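Local coordinates for periplasmic binding protein (Roseiflexus sp. RS-1, PDB 5GJ3) that probably captures heme in the periplasm for delivery to a bacterial import system, here holding two heme molecules at once, at residues A[12-17]-A[68-73]; A[30-35]-A[48-53]. All coordinates share one frame; numbering follows the deposited sequence.

Contact 1 (A[12-17]-A[68-73]); sequences NGDITE and IGDEAA. With ZN (zinc ion), chain D.
The amide of Asn12 lies stacked against the carboxylate of Asp70, their planes only 29° apart, and Asn12 CG lies 3.4 Å from Asp70 OD1 in this stack. Asn12 OD1 accepts a hydrogen bond from Asp70 N at 2.8 Å, the donor standing above the carbonyl plane. The other end of the amide, ND2, approaches Ala72 CB to 3.7 Å and is hydrogen-bonded to Gln51. Gly69 CA lies beside Asn12 OD1, where a CB would strike that oxygen.

Asp14 meets Asp70 quite differently: the two carboxylates reach tip to tip with planes 72° apart. Their OD2 atoms come within 3.1 Å of each other, tolerable because both bind zinc. Asp14 OD2 lies 2.1 Å and Asp70 OD2 2.0 Å from the metal, and a water 1.9 Å from the zinc and OD2 of Asp94 complete the site. Asp14 CG sits between its own backbone N and carbonyl carbon (chi1 57°), which keeps the carboxylate close to the helix start, where OD1 accepts a weak bond from Ile15 N. Asp70 OD1, met on its anti side by Ala72 N, closes an Asx turn that steadies the second carboxylate.

Behind this polar edge, Ile15 CG2 touches Ile68 CG2 at 4.0 Å, and helix 100-111 packs on both isoleucines. The geometry joins the start of helix 13-21 to the C-terminal end of strand 66-70, at the end of the parallel strands where such alpha/beta lobes commonly bind ligands. Three aspartates crowded together would be expected to repel one another; zinc, with Lys104 bonded to Asp14 OD2, probably offsets that charge and so ties the helix start to the strand end.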
loop_
_atom_site.group_PDB
_atom_site.type_symbol
_atom_site.label_atom_id
_atom_site.label_comp_id
_atom_site.label_asym_id
_atom_site.label_seq_id
_atom_site.Cartn_x
_atom_site.Cartn_y
_atom_site.Cartn_z
ATOM N N ASN A 12 -8.566 8.707 1.695
ATOM C CA ASN A 12 -7.600 7.727 1.194
ATOM C C ASN A 12 -7.854 6.406 1.857
ATOM O O ASN A 12 -8.199 6.360 3.040
ATOM C CB ASN A 12 -6.135 8.143 1.456
ATOM C CG ASN A 12 -5.856 9.519 0.978
ATOM O OD1 ASN A 12 -6.056 10.498 1.698
ATOM N ND2 ASN A 12 -5.491 9.628 -0.273
ATOM N N GLY A 13 -7.690 5.324 1.087
ATOM C CA GLY A 13 -7.849 3.976 1.653
ATOM C C GLY A 13 -7.053 3.635 2.893
ATOM O O GLY A 13 -7.574 2.978 3.785
ATOM N N ASP A 14 -5.784 4.077 2.977
ATOM C CA ASP A 14 -4.968 3.817 4.161
ATOM C C ASP A 14 -5.374 4.609 5.449
ATOM O O ASP A 14 -5.333 4.085 6.597
ATOM C CB ASP A 14 -3.468 4.008 3.837
ATOM C CG ASP A 14 -3.117 5.406 3.287
ATOM O OD1 ASP A 14 -4.003 6.136 2.761
ATOM O OD2 ASP A 14 -1.912 5.781 3.359
ATOM N N ILE A 15 -5.825 5.855 5.254
ATOM C CA ILE A 15 -6.427 6.650 6.346
ATOM C C ILE A 15 -7.721 5.993 6.861
ATOM O O ILE A 15 -7.912 5.827 8.075
ATOM C CB ILE A 15 -6.700 8.070 5.842
ATOM C CG1 ILE A 15 -5.362 8.681 5.384
ATOM C CG2 ILE A 15 -7.362 8.882 6.955
ATOM C CD1 ILE A 15 -4.298 8.774 6.479
ATOM N N THR A 16 -8.574 5.568 5.940
ATOM C CA THR A 16 -9.805 4.847 6.316
ATOM C C THR A 16 -9.489 3.605 7.172
ATOM O O THR A 16 -10.053 3.416 8.243
ATOM C CB THR A 16 -10.571 4.439 5.062
ATOM O OG1 THR A 16 -10.926 5.604 4.311
ATOM C CG2 THR A 16 -11.830 3.576 5.388
ATOM N N GLU A 17 -8.535 2.797 6.723
ATOM C CA GLU A 17 -8.134 1.589 7.438
ATOM C C GLU A 17 -7.681 1.946 8.840
ATOM O O GLU A 17 -7.978 1.244 9.810
ATOM C CB GLU A 17 -7.005 0.879 6.690
ATOM C CG GLU A 17 -6.333 -0.202 7.517
ATOM C CD GLU A 17 -5.474 -1.174 6.680
ATOM O OE1 GLU A 17 -5.464 -1.132 5.421
ATOM O OE2 GLU A 17 -4.830 -2.017 7.302
ATOM N N ILE A 68 -10.622 14.097 6.343
ATOM C CA ILE A 68 -9.277 13.762 6.645
ATOM C C ILE A 68 -8.645 12.921 5.505
ATOM O O ILE A 68 -9.301 12.037 4.937
ATOM C CB ILE A 68 -9.204 13.086 8.046
ATOM C CG1 ILE A 68 -7.785 12.882 8.507
ATOM C CG2 ILE A 68 -9.871 11.701 8.131
ATOM C CD1 ILE A 68 -7.731 12.451 9.980
ATOM N N GLY A 69 -7.377 13.182 5.196
ATOM C CA GLY A 69 -6.691 12.426 4.090
ATOM C C GLY A 69 -5.184 12.645 4.186
ATOM O O GLY A 69 -4.684 13.228 5.165
ATOM N N ASP A 70 -4.441 12.155 3.211
ATOM C CA ASP A 70 -3.019 12.408 3.239
ATOM C C ASP A 70 -2.644 12.945 1.873
ATOM O O ASP A 70 -3.548 13.281 1.053
ATOM C CB ASP A 70 -2.247 11.162 3.674
ATOM C CG ASP A 70 -2.329 10.027 2.662
ATOM O OD1 ASP A 70 -2.562 10.230 1.444
ATOM O OD2 ASP A 70 -2.141 8.891 3.107
ATOM N N GLU A 71 -1.353 13.113 1.637
ATOM C CA GLU A 71 -0.867 13.828 0.448
ATOM C C GLU A 71 -1.284 13.239 -0.903
ATOM O O GLU A 71 -1.222 13.956 -1.890
ATOM C CB GLU A 71 0.675 14.030 0.476
ATOM C CG GLU A 71 1.469 12.723 0.450
ATOM C CD GLU A 71 2.988 12.947 0.469
ATOM O OE1 GLU A 71 3.645 12.954 1.554
ATOM O OE2 GLU A 71 3.533 13.138 -0.635
ATOM N N ALA A 72 -1.706 11.972 -0.961
ATOM C CA ALA A 72 -2.250 11.414 -2.202
ATOM C C ALA A 72 -3.623 11.996 -2.590
ATOM O O ALA A 72 -4.017 11.870 -3.757
ATOM C CB ALA A 72 -2.328 9.882 -2.157
ATOM N N ALA A 73 -4.341 12.631 -1.649
ATOM C CA ALA A 73 -5.681 13.118 -1.916
ATOM C C ALA A 73 -5.640 14.269 -2.891
ATOM O O ALA A 73 -4.848 15.212 -2.750
ATOM C CB ALA A 73 -6.376 13.596 -0.605
HETATM ZN ZN ZN D . -1.620 7.323 1.922
HETATM O O HOH W 1 -2.630 7.440 0.258
#

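Contact 2 (A[30-35]-A[48-53]); sequences GVDSSA and IGYQRR. With HEM (protoporphyrin IX containing Fe), chain B.
Asp32 and Gln51 cross with carboxylate and amide planes 21° apart, and Asp32 OD2 is the polar centre of the tightly packed part. Ser34 OG donates to its syn lone pair at 2.8 Å, while Ser34 N, also 2.8 Å from OD2, comes from above the carboxylate plane and forms an Asx turn. Across the contact Gln51 N adds a weak bond to the same oxygen, at 3.1 Å. An alanine in place of Asp32 would probably leave Ser34 N, Ser34 OG and Gln51 N without their shared acceptor and let the Asp32 to Ala35 turn beside the Tyr50 ring shift. Ile48 CG1 presses on Val31 O at 3.3 Å, the oxygen that also accepts from Ile48 N.

The bond from Ser33 N to Gly49 O, 3.0 Å, marks the boundary. Toward solvent, Ser33 OG makes no hydrogen bond across the contact, and exposed Arg53 turns to the propionates: its NH1 is 2.8 Å from heme O2D, and NH1 and NH2 both reach O2A. Tyr50 CG is anti to its backbone N (chi1 177°), which sends the ring toward the heme with its edge near Ser33 CB and Ser34 CB. Heme C1A lies over one ring face and Gln51 CG over the opposite one.

Tyr50 OH binds the heme iron at 1.9 Å. Asn12 ND2 holds Gln51 OE1, which fixes the amide's rotation and points NE2 at Tyr50 OH along a nearly straight bond (168°), while Arg52 adds a weak one and lays its guanidinium over a pyrrole. These donors would be expected to draw electron density from the ligating oxygen, consistent with a tyrosine-ligated heme bound yet able to be released.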
loop_
_atom_site.group_PDB
_atom_site.type_symbol
_atom_site.label_atom_id
_atom_site.label_comp_id
_atom_site.label_asym_id
_atom_site.label_seq_id
_atom_site.Cartn_x
_atom_site.Cartn_y
_atom_site.Cartn_z
ATOM N N GLY A 30 -18.320 8.360 4.502
ATOM C CA GLY A 30 -17.991 8.371 3.069
ATOM C C GLY A 30 -16.544 7.986 2.906
ATOM O O GLY A 30 -15.713 8.358 3.752
ATOM N N VAL A 31 -16.262 7.208 1.857
ATOM C CA VAL A 31 -14.879 6.746 1.577
ATOM C C VAL A 31 -14.553 6.838 0.100
ATOM O O VAL A 31 -15.451 6.900 -0.737
ATOM C CB VAL A 31 -14.642 5.287 2.023
ATOM C CG1 VAL A 31 -14.705 5.175 3.542
ATOM C CG2 VAL A 31 -15.595 4.304 1.304
ATOM N N ASP A 32 -13.261 6.803 -0.224
ATOM C CA ASP A 32 -12.851 6.783 -1.623
ATOM C C ASP A 32 -12.766 5.322 -2.142
ATOM O O ASP A 32 -12.767 4.358 -1.338
ATOM C CB ASP A 32 -11.507 7.517 -1.801
ATOM C CG ASP A 32 -10.310 6.558 -1.663
ATOM O OD1 ASP A 32 -9.958 6.196 -0.511
ATOM O OD2 ASP A 32 -9.745 6.154 -2.721
ATOM N N SER A 33 -12.713 5.183 -3.484
ATOM C CA SER A 33 -12.559 3.876 -4.224
ATOM C C SER A 33 -11.474 2.952 -3.733
ATOM O O SER A 33 -11.596 1.737 -3.856
ATOM C CB SER A 33 -12.194 4.146 -5.694
ATOM O OG SER A 33 -13.260 4.765 -6.324
ATOM N N SER A 34 -10.369 3.501 -3.235
ATOM C CA SER A 34 -9.261 2.640 -2.788
ATOM C C SER A 34 -9.477 2.108 -1.363
ATOM O O SER A 34 -8.616 1.414 -0.817
ATOM C CB SER A 34 -7.911 3.387 -2.870
ATOM O OG SER A 34 -7.840 4.346 -1.811
ATOM N N ALA A 35 -10.582 2.468 -0.715
ATOM C CA ALA A 35 -10.770 2.073 0.670
ATOM C C ALA A 35 -11.408 0.690 0.718
ATOM O O ALA A 35 -12.628 0.575 0.836
ATOM C CB ALA A 35 -11.637 3.100 1.459
ATOM N N ILE A 48 -16.967 8.534 -2.686
ATOM C CA ILE A 48 -16.753 9.952 -2.987
ATOM C C ILE A 48 -15.790 10.101 -4.197
ATOM O O ILE A 48 -15.391 11.219 -4.549
ATOM C CB ILE A 48 -16.172 10.695 -1.741
ATOM C CG1 ILE A 48 -14.768 10.098 -1.411
ATOM C CG2 ILE A 48 -17.139 10.505 -0.541
ATOM C CD1 ILE A 48 -13.976 10.815 -0.303
ATOM N N GLY A 49 -15.452 8.988 -4.844
ATOM C CA GLY A 49 -14.600 9.050 -6.049
ATOM C C GLY A 49 -13.263 8.406 -5.711
ATOM O O GLY A 49 -13.073 7.966 -4.575
ATOM N N TYR A 50 -12.336 8.334 -6.673
ATOM C CA TYR A 50 -10.977 7.815 -6.381
ATOM C C TYR A 50 -10.132 8.897 -5.599
ATOM O O TYR A 50 -10.289 10.078 -5.844
ATOM C CB TYR A 50 -10.273 7.345 -7.678
ATOM C CG TYR A 50 -8.843 6.864 -7.443
ATOM C CD1 TYR A 50 -8.573 5.809 -6.579
ATOM C CD2 TYR A 50 -7.771 7.531 -8.034
ATOM C CE1 TYR A 50 -7.258 5.416 -6.294
ATOM C CE2 TYR A 50 -6.435 7.136 -7.788
ATOM C CZ TYR A 50 -6.193 6.085 -6.915
ATOM O OH TYR A 50 -4.879 5.716 -6.654
ATOM N N GLN A 51 -9.275 8.467 -4.681
ATOM C CA GLN A 51 -8.439 9.394 -3.848
ATOM C C GLN A 51 -7.757 10.555 -4.572
ATOM O O GLN A 51 -7.638 11.629 -3.998
ATOM C CB GLN A 51 -7.409 8.619 -2.993
ATOM C CG GLN A 51 -6.275 7.936 -3.803
ATOM C CD GLN A 51 -5.495 6.944 -2.956
ATOM O OE1 GLN A 51 -5.386 7.093 -1.713
ATOM N NE2 GLN A 51 -4.956 5.917 -3.611
ATOM N N ARG A 52 -7.339 10.357 -5.832
ATOM C CA ARG A 52 -6.673 11.411 -6.633
ATOM C C ARG A 52 -7.633 12.105 -7.572
ATOM O O ARG A 52 -7.249 13.002 -8.302
ATOM C CB ARG A 52 -5.564 10.788 -7.506
ATOM C CG ARG A 52 -4.459 10.116 -6.689
ATOM C CD ARG A 52 -3.247 9.809 -7.578
ATOM N NE ARG A 52 -1.999 9.690 -6.810
ATOM C CZ ARG A 52 -1.737 8.743 -5.898
ATOM N NH1 ARG A 52 -2.636 7.807 -5.576
ATOM N NH2 ARG A 52 -0.565 8.728 -5.284
ATOM N N ARG A 53 -8.897 11.693 -7.554
ATOM C CA ARG A 53 -9.881 12.275 -8.466
ATOM C C ARG A 53 -11.203 12.459 -7.679
ATOM O O ARG A 53 -12.297 12.016 -8.097
ATOM C CB ARG A 53 -10.011 11.352 -9.750
ATOM C CG ARG A 53 -10.313 12.123 -11.059
ATOM C CD ARG A 53 -10.298 11.262 -12.354
ATOM N NE ARG A 53 -11.394 10.306 -12.325
ATOM C CZ ARG A 53 -11.273 9.047 -11.917
ATOM N NH1 ARG A 53 -10.086 8.606 -11.490
ATOM N NH2 ARG A 53 -12.342 8.230 -11.897
HETATM C CHA HEM B . -6.111 4.468 -10.093
HETATM C CHB HEM B . -5.992 2.029 -5.885
HETATM C CHC HEM B . -1.553 3.976 -5.231
HETATM C CHD HEM B . -1.995 6.784 -9.166
HETATM C C1A HEM B . -6.417 3.635 -9.044
HETATM C C2A HEM B . -7.652 2.954 -8.940
HETATM C C3A HEM B . -7.674 2.274 -7.759
HETATM C C4A HEM B . -6.409 2.519 -7.131
HETATM C CMA HEM B . -8.822 1.415 -7.218
HETATM C CAA HEM B . -8.757 3.044 -9.984
HETATM C CBA HEM B . -9.435 4.425 -9.785
HETATM C CGA HEM B . -10.215 4.905 -10.986
HETATM O O1A HEM B . -10.024 4.379 -12.085
HETATM O O2A HEM B . -11.036 5.854 -10.921
HETATM C C1B HEM B . -4.719 2.322 -5.348
HETATM C C2B HEM B . -4.170 1.745 -4.151
HETATM C C3B HEM B . -2.911 2.271 -3.981
HETATM C C4B HEM B . -2.719 3.215 -5.097
HETATM C CMB HEM B . -4.825 0.702 -3.275
HETATM C CAB HEM B . -1.899 2.037 -2.917
HETATM C CBB HEM B . -2.273 1.608 -1.696
HETATM C C1C HEM B . -1.241 4.858 -6.237
HETATM C C2C HEM B . 0.020 5.457 -6.443
HETATM C C3C HEM B . -0.108 6.271 -7.584
HETATM C C4C HEM B . -1.456 6.123 -8.066
HETATM C CMC HEM B . 1.230 5.235 -5.545
HETATM C CAC HEM B . 0.915 7.149 -8.222
HETATM C CBC HEM B . 2.184 7.193 -7.814
HETATM C C1D HEM B . -3.174 6.303 -9.725
HETATM C C2D HEM B . -3.651 6.848 -11.014
HETATM C C3D HEM B . -4.792 6.210 -11.281
HETATM C C4D HEM B . -5.000 5.284 -10.148
HETATM C CMD HEM B . -2.969 7.908 -11.875
HETATM C CAD HEM B . -5.702 6.425 -12.481
HETATM C CBD HEM B . -6.920 7.258 -11.922
HETATM C CGD HEM B . -6.758 8.772 -11.911
HETATM O O1D HEM B . -5.942 9.335 -12.676
HETATM O O2D HEM B . -7.459 9.527 -11.175
HETATM N NA HEM B . -5.704 3.429 -7.915
HETATM N NB HEM B . -3.847 3.212 -5.824
HETATM N NC HEM B . -2.119 5.273 -7.205
HETATM N ND HEM B . -4.039 5.383 -9.192
HETATM FE FE HEM B . -3.967 4.356 -7.555
#

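Overall arrangement
Both contacts are buried and belong to the same parallel sheet, contact 1 through strand 66-70 and contact 2 through strand 28-31, with helix 13-21 preceding the latter strand in the chain. Contact 1 lies nearer the centre of the chain, about 11 Å from it centre to centre against about 15 Å for contact 2, which, though mostly buried, ends in the exposed Arg53. Along the chain, contact 2 is nested within the loop that contact 1 closes. Their chemistry differs: carboxylates around zinc in one; in the other a phenol oxygen on heme iron, one arginine on the propionates and another over the porphyrin. Probable hydrogen bonds join them, Asn12 ND2 to Gln51 OE1 (2.9 Å) and Gly13 N to Ser34 OG (3.1 Å).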